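Long-range contacts in ribulose-1,5-bisphosphate carboxylase/oxygenase large subunit (Rhodopseudomonas palustris, PDB 3QFW), which is a Rubisco-like protein that probably binds magnesium and may act as a ribulose-bisphosphate carboxylase, though its actual reaction may differ from that of true Rubisco: residues Ser150-Leu155 against Lys186-Ala191; His107-Phe112 against Phe273-Ala278; Tyr12-Asp17 against Pro95-Ala100; Thr281-Tyr286 against Arg332-Asp337. One frame throughout, in Å; residues are numbered along the deposited sequence.

Contact 1: Ser150-Leu155 against Lys186-Ala191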
loop_
_atom_site.group_PDB
_atom_site.type_symbol
_atom_site.label_atom_id
_atom_site.label_comp_id
_atom_site.label_asym_id
_atom_site.label_seq_id
_atom_site.Cartn_x
_atom_site.Cartn_y
_atom_site.Cartn_z
ATOM N N SER B 150 31.724 3.107 7.408
ATOM C CA SER B 150 32.711 2.284 8.103
ATOM C C SER B 150 32.208 0.851 8.262
ATOM O O SER B 150 32.953 -0.108 8.041
ATOM C CB SER B 150 33.051 2.899 9.466
ATOM O OG SER B 150 33.771 1.994 10.283
ATOM N N ILE B 151 30.938 0.716 8.637
ATOM C CA ILE B 151 30.302 -0.591 8.767
ATOM C C ILE B 151 30.270 -1.320 7.433
ATOM O O ILE B 151 30.655 -2.495 7.344
ATOM C CB ILE B 151 28.855 -0.468 9.278
ATOM C CG1 ILE B 151 28.840 0.082 10.704
ATOM C CG2 ILE B 151 28.155 -1.820 9.205
ATOM C CD1 ILE B 151 29.733 -0.676 11.657
ATOM N N ALA B 152 29.809 -0.628 6.396
ATOM C CA ALA B 152 29.765 -1.208 5.055
ATOM C C ALA B 152 31.134 -1.717 4.627
ATOM O O ALA B 152 31.255 -2.784 4.014
ATOM C CB ALA B 152 29.257 -0.196 4.052
ATOM N N HIS B 153 32.165 -0.943 4.947
ATOM C CA HIS B 153 33.532 -1.295 4.576
ATOM C C HIS B 153 33.928 -2.619 5.229
ATOM O O HIS B 153 34.495 -3.508 4.584
ATOM C CB HIS B 153 34.490 -0.172 4.979
ATOM C CG HIS B 153 35.888 -0.345 4.458
ATOM N ND1 HIS B 153 36.245 -0.039 3.161
ATOM C CD2 HIS B 153 37.017 -0.783 5.065
ATOM C CE1 HIS B 153 37.535 -0.278 2.993
ATOM N NE2 HIS B 153 38.023 -0.735 4.132
ATOM N N GLN B 154 33.618 -2.750 6.515
ATOM C CA GLN B 154 33.934 -3.971 7.238
ATOM C C GLN B 154 33.162 -5.161 6.670
ATOM O O GLN B 154 33.715 -6.234 6.497
ATOM C CB GLN B 154 33.691 -3.799 8.736
ATOM C CG GLN B 154 34.586 -2.737 9.361
ATOM C CD GLN B 154 34.070 -2.235 10.698
ATOM O OE1 GLN B 154 34.112 -2.944 11.703
ATOM N NE2 GLN B 154 33.581 -0.999 10.713
ATOM N N LEU B 155 31.885 -4.962 6.350
ATOM C CA LEU B 155 31.092 -6.040 5.765
ATOM C C LEU B 155 31.656 -6.476 4.408
ATOM O O LEU B 155 31.864 -7.665 4.158
ATOM C CB LEU B 155 29.624 -5.610 5.636
ATOM C CG LEU B 155 28.970 -5.304 6.985
ATOM C CD1 LEU B 155 27.644 -4.545 6.805
ATOM C CD2 LEU B 155 28.776 -6.582 7.788
ATOM N N LYS B 186 31.346 4.718 -1.734
ATOM C CA LYS B 186 32.795 4.896 -1.720
ATOM C C LYS B 186 33.457 3.808 -0.893
ATOM O O LYS B 186 34.438 3.203 -1.319
ATOM C CB LYS B 186 33.150 6.260 -1.128
ATOM C CG LYS B 186 34.641 6.520 -0.960
ATOM C CD LYS B 186 35.254 7.089 -2.232
ATOM C CE LYS B 186 36.655 7.630 -1.979
ATOM N NZ LYS B 186 37.184 8.360 -3.167
ATOM N N ALA B 187 32.914 3.573 0.298
ATOM C CA ALA B 187 33.473 2.599 1.228
ATOM C C ALA B 187 33.409 1.170 0.685
ATOM O O ALA B 187 34.304 0.367 0.935
ATOM C CB ALA B 187 32.771 2.692 2.579
ATOM N N VAL B 188 32.349 0.854 -0.054
ATOM C CA VAL B 188 32.203 -0.481 -0.630
ATOM C C VAL B 188 33.186 -0.695 -1.784
ATOM O O VAL B 188 33.769 -1.774 -1.916
ATOM C CB VAL B 188 30.747 -0.750 -1.089
ATOM C CG1 VAL B 188 30.670 -1.997 -1.955
ATOM C CG2 VAL B 188 29.830 -0.879 0.120
ATOM N N ARG B 189 33.376 0.338 -2.604
ATOM C CA ARG B 189 34.355 0.280 -3.692
ATOM C C ARG B 189 35.771 0.034 -3.175
ATOM O O ARG B 189 36.489 -0.808 -3.698
ATOM C CB ARG B 189 34.326 1.565 -4.522
ATOM C CG ARG B 189 33.122 1.679 -5.431
ATOM C CD ARG B 189 33.063 0.513 -6.408
ATOM N NE ARG B 189 33.533 0.887 -7.741
ATOM C CZ ARG B 189 33.494 0.086 -8.802
ATOM N NH1 ARG B 189 33.003 -1.144 -8.694
ATOM N NH2 ARG B 189 33.943 0.515 -9.975
ATOM N N GLU B 190 36.165 0.783 -2.151
ATOM C CA GLU B 190 37.495 0.655 -1.581
ATOM C C GLU B 190 37.730 -0.767 -1.092
ATOM O O GLU B 190 38.763 -1.368 -1.375
ATOM C CB GLU B 190 37.694 1.677 -0.460
ATOM C CG GLU B 190 37.494 3.107 -0.937
ATOM C CD GLU B 190 37.733 4.146 0.146
ATOM O OE1 GLU B 190 38.053 5.296 -0.212
ATOM O OE2 GLU B 190 37.606 3.818 1.346
ATOM N N ALA B 191 36.754 -1.302 -0.370
ATOM C CA ALA B 191 36.805 -2.673 0.098
ATOM C C ALA B 191 36.954 -3.649 -1.073
ATOM O O ALA B 191 37.777 -4.559 -1.020
ATOM C CB ALA B 191 35.564 -2.999 0.913
#
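H153 of helix 145-157 turns its imidazole to the backbone of helix 177-195, where ND1 donates to A187 O at 3.0 Å. The two helices are successive members of the outer layer of the TIM barrel. The bond is fairly straight (161° at the hydrogen), and the acceptor sits at the ring edge, near the ring plane. CG lies anti to the backbone N (chi1 -171°), which starts the imidazole across the gap. There CE1 comes 3.6 Å from A191 N and also meets E190 CB. A187 O is gripped twice, since A191 N makes its helical bond to the same oxygen. E190 OE2 is 4.5 Å from ND1, too far for contact but near enough that it might modestly favour a protonated ring. An alanine in place of H153 would probably leave A187 O with its helical partner alone and open a gap beside E190 and A191.

Beside the ring the interface is built of small groups: H153 CB meets A187 CB at 4.1 Å, and A152 CB meets V188 CG2 at 4.0 Å. The segment axes approach to 8.0 Å, crossing at -26°. Further inward, A152 rests on L138 and V188 on I163, both barrel-strand residues. On the side turned from helix 177-195, Q154 NE2 bonds S150 O at 2.9 Å, from the opposite face of the carbonyl plane to Q154 N.

Contact 2: His107-Phe112 against Phe273-Ala278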
loop_
_atom_site.group_PDB
_atom_site.type_symbol
_atom_site.label_atom_id
_atom_site.label_comp_id
_atom_site.label_asym_id
_atom_site.label_seq_id
_atom_site.Cartn_x
_atom_site.Cartn_y
_atom_site.Cartn_z
ATOM N N HIS B 107 0.114 -12.318 -21.911
ATOM C CA HIS B 107 0.405 -10.951 -22.332
ATOM C C HIS B 107 0.743 -10.025 -21.150
ATOM O O HIS B 107 1.433 -9.025 -21.329
ATOM C CB HIS B 107 -0.700 -10.370 -23.235
ATOM C CG HIS B 107 -1.875 -9.808 -22.497
ATOM N ND1 HIS B 107 -3.052 -10.506 -22.331
ATOM C CD2 HIS B 107 -2.068 -8.601 -21.916
ATOM C CE1 HIS B 107 -3.914 -9.760 -21.666
ATOM N NE2 HIS B 107 -3.341 -8.599 -21.399
ATOM N N TYR B 108 0.292 -10.373 -19.949
ATOM C CA TYR B 108 0.654 -9.592 -18.763
ATOM C C TYR B 108 2.128 -9.783 -18.426
ATOM O O TYR B 108 2.822 -8.837 -18.053
ATOM C CB TYR B 108 -0.188 -9.987 -17.552
ATOM C CG TYR B 108 -1.604 -9.476 -17.610
ATOM C CD1 TYR B 108 -2.597 -10.236 -18.202
ATOM C CD2 TYR B 108 -1.943 -8.234 -17.089
ATOM C CE1 TYR B 108 -3.887 -9.785 -18.275
ATOM C CE2 TYR B 108 -3.247 -7.768 -17.160
ATOM C CZ TYR B 108 -4.209 -8.557 -17.747
ATOM O OH TYR B 108 -5.506 -8.135 -17.842
ATOM N N LEU B 109 2.607 -11.013 -18.551
ATOM C CA LEU B 109 4.001 -11.269 -18.231
ATOM C C LEU B 109 4.922 -10.527 -19.201
ATOM O O LEU B 109 5.950 -10.006 -18.802
ATOM C CB LEU B 109 4.293 -12.768 -18.211
ATOM C CG LEU B 109 3.950 -13.490 -16.902
ATOM C CD1 LEU B 109 2.455 -13.391 -16.534
ATOM C CD2 LEU B 109 4.426 -14.951 -16.957
ATOM N N THR B 110 4.539 -10.453 -20.470
ATOM C CA THR B 110 5.407 -9.813 -21.458
ATOM C C THR B 110 5.409 -8.307 -21.244
ATOM O O THR B 110 6.444 -7.647 -21.349
ATOM C CB THR B 110 4.984 -10.130 -22.905
ATOM O OG1 THR B 110 4.840 -11.545 -23.069
ATOM C CG2 THR B 110 6.032 -9.629 -23.884
ATOM N N ALA B 111 4.234 -7.776 -20.935
ATOM C CA ALA B 111 4.069 -6.348 -20.695
ATOM C C ALA B 111 4.879 -5.886 -19.488
ATOM O O ALA B 111 5.610 -4.903 -19.567
ATOM C CB ALA B 111 2.609 -6.016 -20.514
ATOM N N PHE B 112 4.750 -6.596 -18.371
ATOM C CA PHE B 112 5.479 -6.228 -17.154
ATOM C C PHE B 112 6.983 -6.533 -17.256
ATOM O O PHE B 112 7.814 -5.739 -16.812
ATOM C CB PHE B 112 4.857 -6.888 -15.908
ATOM C CG PHE B 112 3.474 -6.373 -15.557
ATOM C CD1 PHE B 112 3.250 -5.016 -15.340
ATOM C CD2 PHE B 112 2.410 -7.250 -15.413
ATOM C CE1 PHE B 112 1.972 -4.534 -15.001
ATOM C CE2 PHE B 112 1.124 -6.781 -15.074
ATOM C CZ PHE B 112 0.915 -5.418 -14.867
ATOM N N PHE B 273 6.005 -9.218 -7.054
ATOM C CA PHE B 273 7.209 -8.389 -6.982
ATOM C C PHE B 273 8.161 -8.708 -8.154
ATOM O O PHE B 273 8.649 -7.799 -8.836
ATOM C CB PHE B 273 7.920 -8.573 -5.634
ATOM C CG PHE B 273 7.381 -7.691 -4.515
ATOM C CD1 PHE B 273 6.153 -7.033 -4.630
ATOM C CD2 PHE B 273 8.102 -7.532 -3.341
ATOM C CE1 PHE B 273 5.680 -6.232 -3.593
ATOM C CE2 PHE B 273 7.642 -6.719 -2.311
ATOM C CZ PHE B 273 6.427 -6.079 -2.434
ATOM N N ARG B 274 8.399 -10.002 -8.382
ATOM C CA ARG B 274 9.184 -10.491 -9.525
ATOM C C ARG B 274 8.616 -10.000 -10.867
ATOM O O ARG B 274 9.343 -9.458 -11.704
ATOM C CB ARG B 274 9.207 -12.020 -9.500
ATOM C CG ARG B 274 9.845 -12.694 -10.743
ATOM C CD ARG B 274 9.636 -14.195 -10.691
ATOM N NE ARG B 274 10.300 -14.912 -11.791
ATOM C CZ ARG B 274 10.228 -16.226 -11.950
ATOM N NH1 ARG B 274 9.534 -16.949 -11.079
ATOM N NH2 ARG B 274 10.842 -16.816 -12.974
ATOM N N LEU B 275 7.313 -10.192 -11.057
ATOM C CA LEU B 275 6.625 -9.736 -12.259
ATOM C C LEU B 275 6.916 -8.254 -12.520
ATOM O O LEU B 275 7.204 -7.849 -13.646
ATOM C CB LEU B 275 5.104 -9.939 -12.098
ATOM C CG LEU B 275 4.184 -9.511 -13.244
ATOM C CD1 LEU B 275 4.351 -10.440 -14.441
ATOM C CD2 LEU B 275 2.721 -9.491 -12.822
ATOM N N PHE B 276 6.824 -7.446 -11.466
ATOM C CA PHE B 276 6.982 -5.999 -11.593
ATOM C C PHE B 276 8.433 -5.527 -11.733
ATOM O O PHE B 276 8.669 -4.362 -12.070
ATOM C CB PHE B 276 6.295 -5.284 -10.422
ATOM C CG PHE B 276 4.801 -5.454 -10.415
ATOM C CD1 PHE B 276 4.105 -5.617 -11.603
ATOM C CD2 PHE B 276 4.095 -5.486 -9.222
ATOM C CE1 PHE B 276 2.720 -5.782 -11.602
ATOM C CE2 PHE B 276 2.721 -5.653 -9.214
ATOM C CZ PHE B 276 2.036 -5.806 -10.408
ATOM N N GLY B 277 9.386 -6.410 -11.446
ATOM C CA GLY B 277 10.789 -6.150 -11.738
ATOM C C GLY B 277 11.818 -6.373 -10.645
ATOM O O GLY B 277 12.981 -6.002 -10.809
ATOM N N ALA B 278 11.418 -6.962 -9.523
ATOM C CA ALA B 278 12.362 -7.171 -8.440
ATOM C C ALA B 278 13.385 -8.259 -8.833
ATOM O O ALA B 278 13.009 -9.333 -9.284
ATOM C CB ALA B 278 11.635 -7.555 -7.171
#
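F112 and F276 form a T-shaped pair: the edge of F276 is directed at the face of F112, with CE1 of F276 over the centre of the F112 ring. Ring centroids are 5.0 Å apart and the planes meet at 79°, while the two side chains run side by side in the same direction.

The aliphatic packing centres on L275, whose CG is anti to the backbone N (chi1 179°). CD2 presses on F112 CD2 at 3.4 Å, while CD1 reaches L109 CG at 3.9 Å as well as F112, the two leucine side chains crossing at about a right angle. F112 CB also lies 3.4 Å from L275 O. An alanine in place of F112 would keep that CB contact but would probably leave the F276 edge without its aromatic face and open a gap beside L275 CD2.

A Schellman motif ends helix 265-276, with G277 at positive phi and A278 N bonded to F273 O at 3.0 Å. H240 of helix 236-243 ties the two sides together, its ring edge-to-face with F112 and its ND1 bonded to F276 O. Helix 80-88 touches both phenylalanines through P80, so F112, at the end of helix 106-112, meets both helix 80-88 and barrel helix 265-276.

Contact 3: Tyr12-Asp17 against Pro95-Ala100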
loop_
_atom_site.group_PDB
_atom_site.type_symbol
_atom_site.label_atom_id
_atom_site.label_comp_id
_atom_site.label_asym_id
_atom_site.label_seq_id
_atom_site.Cartn_x
_atom_site.Cartn_y
_atom_site.Cartn_z
ATOM N N TYR B 12 -8.834 -16.921 -4.100
ATOM C CA TYR B 12 -9.001 -16.338 -2.772
ATOM C C TYR B 12 -9.286 -17.413 -1.744
ATOM O O TYR B 12 -9.901 -18.436 -2.046
ATOM C CB TYR B 12 -10.171 -15.337 -2.746
ATOM C CG TYR B 12 -10.067 -14.246 -3.781
ATOM C CD1 TYR B 12 -10.464 -14.472 -5.093
ATOM C CD2 TYR B 12 -9.559 -12.998 -3.452
ATOM C CE1 TYR B 12 -10.352 -13.490 -6.047
ATOM C CE2 TYR B 12 -9.452 -12.002 -4.400
ATOM C CZ TYR B 12 -9.855 -12.255 -5.700
ATOM O OH TYR B 12 -9.760 -11.275 -6.663
ATOM N N HIS B 13 -8.862 -17.162 -0.515
ATOM C CA HIS B 13 -9.160 -18.063 0.583
ATOM C C HIS B 13 -10.142 -17.382 1.511
ATOM O O HIS B 13 -9.910 -16.255 1.967
ATOM C CB HIS B 13 -7.887 -18.462 1.327
ATOM C CG HIS B 13 -7.009 -19.399 0.553
ATOM N ND1 HIS B 13 -5.806 -19.865 1.035
ATOM C CD2 HIS B 13 -7.162 -19.950 -0.674
ATOM C CE1 HIS B 13 -5.256 -20.664 0.140
ATOM N NE2 HIS B 13 -6.059 -20.733 -0.908
ATOM N N ILE B 14 -11.253 -18.062 1.776
ATOM C CA ILE B 14 -12.355 -17.446 2.497
ATOM C C ILE B 14 -12.750 -18.241 3.731
ATOM O O ILE B 14 -12.928 -19.463 3.670
ATOM C CB ILE B 14 -13.589 -17.300 1.596
ATOM C CG1 ILE B 14 -13.261 -16.451 0.365
ATOM C CG2 ILE B 14 -14.750 -16.692 2.384
ATOM C CD1 ILE B 14 -14.409 -16.354 -0.631
ATOM N N ALA B 15 -12.859 -17.539 4.852
ATOM C CA ALA B 15 -13.426 -18.101 6.070
ATOM C C ALA B 15 -14.944 -18.018 5.993
ATOM O O ALA B 15 -15.521 -16.927 6.054
ATOM C CB ALA B 15 -12.918 -17.347 7.290
ATOM N N SER B 16 -15.596 -19.167 5.855
ATOM C CA SER B 16 -17.047 -19.182 5.710
ATOM C C SER B 16 -17.661 -20.534 6.055
ATOM O O SER B 16 -16.955 -21.532 6.218
ATOM C CB SER B 16 -17.436 -18.771 4.291
ATOM O OG SER B 16 -18.790 -19.082 4.019
ATOM N N ASP B 17 -18.986 -20.545 6.181
ATOM C CA ASP B 17 -19.743 -21.762 6.434
ATOM C C ASP B 17 -20.037 -22.443 5.107
ATOM O O ASP B 17 -19.757 -21.887 4.049
ATOM C CB ASP B 17 -21.057 -21.422 7.140
ATOM C CG ASP B 17 -21.170 -22.065 8.509
ATOM O OD1 ASP B 17 -20.891 -23.279 8.623
ATOM O OD2 ASP B 17 -21.538 -21.355 9.470
ATOM N N PRO B 95 -12.666 -8.925 6.375
ATOM C CA PRO B 95 -11.851 -9.677 7.336
ATOM C C PRO B 95 -11.813 -11.186 7.076
ATOM O O PRO B 95 -11.035 -11.888 7.712
ATOM C CB PRO B 95 -12.575 -9.409 8.659
ATOM C CG PRO B 95 -14.002 -9.325 8.255
ATOM C CD PRO B 95 -14.013 -8.636 6.906
ATOM N N ASP B 96 -12.641 -11.670 6.156
ATOM C CA ASP B 96 -12.799 -13.107 5.959
ATOM C C ASP B 96 -12.147 -13.617 4.669
ATOM O O ASP B 96 -12.413 -14.734 4.233
ATOM C CB ASP B 96 -14.287 -13.476 5.984
ATOM C CG ASP B 96 -15.076 -12.807 4.866
ATOM O OD1 ASP B 96 -14.520 -11.905 4.203
ATOM O OD2 ASP B 96 -16.254 -13.181 4.650
ATOM N N ILE B 97 -11.285 -12.806 4.067
ATOM C CA ILE B 97 -10.749 -13.145 2.757
ATOM C C ILE B 97 -9.266 -12.818 2.627
ATOM O O ILE B 97 -8.780 -11.828 3.177
ATOM C CB ILE B 97 -11.536 -12.440 1.629
ATOM C CG1 ILE B 97 -11.002 -12.853 0.252
ATOM C CG2 ILE B 97 -11.489 -10.928 1.805
ATOM C CD1 ILE B 97 -11.812 -12.309 -0.910
ATOM N N ALA B 98 -8.558 -13.675 1.902
ATOM C CA ALA B 98 -7.173 -13.434 1.547
ATOM C C ALA B 98 -7.002 -13.743 0.070
ATOM O O ALA B 98 -7.616 -14.674 -0.446
ATOM C CB ALA B 98 -6.244 -14.308 2.379
ATOM N N LEU B 99 -6.191 -12.948 -0.616
ATOM C CA LEU B 99 -5.857 -13.231 -2.002
ATOM C C LEU B 99 -4.666 -14.198 -2.005
ATOM O O LEU B 99 -3.610 -13.844 -1.509
ATOM C CB LEU B 99 -5.479 -11.936 -2.721
ATOM C CG LEU B 99 -4.957 -12.148 -4.138
ATOM C CD1 LEU B 99 -6.064 -12.706 -5.026
ATOM C CD2 LEU B 99 -4.370 -10.869 -4.723
ATOM N N ALA B 100 -4.839 -15.394 -2.566
ATOM C CA ALA B 100 -3.837 -16.474 -2.452
ATOM C C ALA B 100 -2.933 -16.681 -3.676
ATOM O O ALA B 100 -1.736 -16.948 -3.529
ATOM C CB ALA B 100 -4.518 -17.805 -2.073
#
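Y12 packs its ring against I97 and L99 of the segment 95-100. CD1 of L99 lies over the tyrosine face, a CH-pi contact 3.9 Å from the Y12 ring centroid. I97 is extended through both torsions (chi1 -177°, chi2 174°), and its CD1 touches Y12 CD2 at 3.5 Å. The phenol oxygen is held elsewhere, by L87 O of helix 80-88. I14 shares a sheet face with I97, their CG1 atoms 4.2 Å apart, and L28 of helix 18-31 packs against both isoleucines and Y12.

H13 and A98 point to the other face. The H13 imidazole lies flat against a methyl group: A100 CB stands over its centre, 3.6 Å from the H13 ring centroid and 13° off the normal. At the far end D96 OD2 forms a salt bridge with R24 of helix 18-31.

The backbones pair antiparallel. H13 and A98 are the hydrogen-bonded pair, with H13 N to A98 O at 2.8 Å and A98 N to H13 O at 2.9 Å; I14 and I97 are the non-hydrogen-bonded pair, followed by A15 N to D96 O at 2.9 Å. On its other edge strand 8-15 bonds strand 64-71, as where Y12 pairs with V67. An antiparallel sheet with helices packed on one face is the architecture of the N-terminal alpha/beta domain of Rubisco large chains.

Contact 4: Thr281-Tyr286 against Arg332-Asp337. With SO4 (sulfate ion), chain G.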
loop_
_atom_site.group_PDB
_atom_site.type_symbol
_atom_site.label_atom_id
_atom_site.label_comp_id
_atom_site.label_asym_id
_atom_site.label_seq_id
_atom_site.Cartn_x
_atom_site.Cartn_y
_atom_site.Cartn_z
ATOM N N THR B 281 14.224 -10.420 -3.565
ATOM C CA THR B 281 13.067 -10.081 -2.760
ATOM C C THR B 281 13.253 -10.530 -1.309
ATOM O O THR B 281 13.454 -11.722 -1.020
ATOM C CB THR B 281 11.751 -10.595 -3.409
ATOM O OG1 THR B 281 10.636 -10.151 -2.640
ATOM C CG2 THR B 281 11.725 -12.132 -3.510
ATOM N N VAL B 282 13.222 -9.545 -0.410
ATOM C CA VAL B 282 13.454 -9.766 1.010
ATOM C C VAL B 282 12.157 -10.215 1.688
ATOM O O VAL B 282 11.086 -9.715 1.379
ATOM C CB VAL B 282 13.977 -8.475 1.688
ATOM C CG1 VAL B 282 14.156 -8.666 3.194
ATOM C CG2 VAL B 282 15.272 -8.007 1.029
ATOM N N PHE B 283 12.264 -11.175 2.601
ATOM C CA PHE B 283 11.116 -11.665 3.363
ATOM C C PHE B 283 11.611 -12.294 4.655
ATOM O O PHE B 283 12.742 -12.815 4.715
ATOM C CB PHE B 283 10.311 -12.694 2.561
ATOM C CG PHE B 283 11.084 -13.955 2.227
ATOM C CD1 PHE B 283 10.892 -15.118 2.956
ATOM C CD2 PHE B 283 11.975 -13.967 1.173
ATOM C CE1 PHE B 283 11.591 -16.283 2.635
ATOM C CE2 PHE B 283 12.688 -15.128 0.845
ATOM C CZ PHE B 283 12.493 -16.279 1.583
ATOM N N PRO B 284 10.777 -12.245 5.696
ATOM C CA PRO B 284 11.154 -12.825 6.986
ATOM C C PRO B 284 11.152 -14.345 6.907
ATOM O O PRO B 284 10.167 -14.956 6.483
ATOM C CB PRO B 284 10.069 -12.302 7.941
ATOM C CG PRO B 284 8.911 -11.956 7.061
ATOM C CD PRO B 284 9.486 -11.524 5.752
ATOM N N ASN B 285 12.278 -14.942 7.289
ATOM C CA ASN B 285 12.448 -16.387 7.253
ATOM C C ASN B 285 11.515 -17.004 8.283
ATOM O O ASN B 285 11.072 -16.320 9.210
ATOM C CB ASN B 285 13.910 -16.727 7.586
ATOM C CG ASN B 285 14.255 -18.188 7.342
ATOM O OD1 ASN B 285 14.052 -18.720 6.252
ATOM N ND2 ASN B 285 14.784 -18.840 8.368
ATOM N N TYR B 286 11.185 -18.281 8.118
ATOM C CA TYR B 286 10.446 -18.979 9.156
ATOM C C TYR B 286 11.337 -19.002 10.388
ATOM O O TYR B 286 12.556 -18.906 10.272
ATOM C CB TYR B 286 10.104 -20.401 8.720
ATOM C CG TYR B 286 11.320 -21.249 8.451
ATOM C CD1 TYR B 286 11.962 -21.198 7.223
ATOM C CD2 TYR B 286 11.823 -22.105 9.423
ATOM C CE1 TYR B 286 13.073 -21.969 6.967
ATOM C CE2 TYR B 286 12.937 -22.889 9.177
ATOM C CZ TYR B 286 13.559 -22.813 7.945
ATOM O OH TYR B 286 14.667 -23.586 7.682
ATOM N N ARG B 332 19.993 -26.164 3.076
ATOM C CA ARG B 332 19.266 -27.414 2.853
ATOM C C ARG B 332 17.819 -27.078 2.498
ATOM O O ARG B 332 17.234 -27.655 1.581
ATOM C CB ARG B 332 19.302 -28.304 4.093
ATOM C CG ARG B 332 20.661 -28.967 4.339
ATOM C CD ARG B 332 20.736 -29.621 5.727
ATOM N NE ARG B 332 22.120 -29.964 6.077
ATOM C CZ ARG B 332 22.674 -29.737 7.265
ATOM N NH1 ARG B 332 21.971 -29.178 8.242
ATOM N NH2 ARG B 332 23.938 -30.059 7.480
ATOM N N PHE B 333 17.251 -26.138 3.241
ATOM C CA PHE B 333 15.860 -25.765 3.039
ATOM C C PHE B 333 15.621 -25.143 1.669
ATOM O O PHE B 333 14.723 -25.556 0.932
ATOM C CB PHE B 333 15.403 -24.783 4.122
ATOM C CG PHE B 333 13.923 -24.528 4.100
ATOM C CD1 PHE B 333 13.052 -25.441 4.670
ATOM C CD2 PHE B 333 13.404 -23.397 3.485
ATOM C CE1 PHE B 333 11.687 -25.230 4.645
ATOM C CE2 PHE B 333 12.042 -23.175 3.455
ATOM C CZ PHE B 333 11.179 -24.085 4.036
ATOM N N TYR B 334 16.429 -24.144 1.335
ATOM C CA TYR B 334 16.182 -23.339 0.146
ATOM C C TYR B 334 16.945 -23.782 -1.090
ATOM O O TYR B 334 16.638 -23.359 -2.200
ATOM C CB TYR B 334 16.518 -21.869 0.431
ATOM C CG TYR B 334 15.554 -21.166 1.365
ATOM C CD1 TYR B 334 14.275 -20.826 0.940
ATOM C CD2 TYR B 334 15.933 -20.813 2.656
ATOM C CE1 TYR B 334 13.385 -20.176 1.779
ATOM C CE2 TYR B 334 15.043 -20.153 3.514
ATOM C CZ TYR B 334 13.769 -19.837 3.060
ATOM O OH TYR B 334 12.869 -19.185 3.885
ATOM N N GLY B 335 17.945 -24.641 -0.916
ATOM C CA GLY B 335 18.851 -24.894 -2.013
ATOM C C GLY B 335 19.786 -23.706 -2.085
ATOM O O GLY B 335 19.721 -22.817 -1.236
ATOM N N GLN B 336 20.640 -23.674 -3.104
ATOM C CA GLN B 336 21.697 -22.668 -3.180
ATOM C C GLN B 336 21.314 -21.430 -3.987
ATOM O O GLN B 336 22.072 -20.465 -4.034
ATOM C CB GLN B 336 22.989 -23.283 -3.737
ATOM C CG GLN B 336 23.612 -24.311 -2.818
ATOM C CD GLN B 336 24.798 -25.017 -3.451
ATOM O OE1 GLN B 336 25.462 -24.473 -4.335
ATOM N NE2 GLN B 336 25.062 -26.237 -3.008
ATOM N N ASP B 337 20.147 -21.471 -4.626
ATOM C CA ASP B 337 19.627 -20.309 -5.345
ATOM C C ASP B 337 18.873 -19.388 -4.378
ATOM O O ASP B 337 17.646 -19.254 -4.433
ATOM C CB ASP B 337 18.724 -20.737 -6.500
ATOM C CG ASP B 337 19.503 -21.250 -7.703
ATOM O OD1 ASP B 337 20.720 -20.975 -7.808
ATOM O OD2 ASP B 337 18.882 -21.920 -8.556
HETATM S S SO4 G . 24.807 -28.102 11.078
HETATM O O1 SO4 G . 25.440 -26.867 10.612
HETATM O O2 SO4 G . 24.976 -28.198 12.529
HETATM O O3 SO4 G . 25.422 -29.257 10.440
HETATM O O4 SO4 G . 23.382 -28.078 10.738
#
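Y334 points its hydroxyl at the N285 amide, donating to OD1 at 2.7 Å. The phenol oxygen lies in the plane of the amide carbonyl, although amide and ring planes are turned 50° apart. F283 approaches the same hydroxyl tip to tip: Y334 OH sits at the edge of the phenylalanine ring, 3.4 Å from F283 CE1. A chi1 of 63° sets F283 CG on the side of Y334.

Y286 and F333 slide past each other in opposite directions, with CE1 of Y286 over the centre of the F333 ring. Their planes are inclined at 46° and the centroids 4.7 Å apart, an oblique pairing. Y286 OH passes 3.8 Å from F333 CB on its way to a hydrogen bond with E329 OE2. Beyond the aromatic cluster, R332 NH1 bonds O4 of a sulfate at 3.1 Å, an ion probably taken from the crystallisation liquor.

F283, N285 and Y334 all lean on P318 of strand 315-319, the barrel strand to which T281 and F283 are hydrogen-bonded through their backbones. C297 of helix 294-305 touches both tyrosines, so the end of helix 327-334 packs against helix 294-305 and strand 315-319, which precede it, as well as the end of strand 280-284.

How the contacts relate
Contact 3 belongs to the N-terminal domain and contacts 1 and 4 to the barrel; contact 2 joins helix 106-112 to barrel helix 265-276. Contacts 1 and 3 lie on opposite sides of the chain's centre, their centres 47 Å apart, and contact 1 is nested along the chain inside the loop closed by contact 2. Contacts 2 and 4 touch directly, F273 CD2 lying 3.7 Å from T281 OG1, where helix 265-276 leads into strand 280-284. Contact 4 lies at the C-terminal end of that strand, the end at which TIM barrels generally place their active sites; a second sulfate about 5 Å from the Y286 side chain may mark a pocket there.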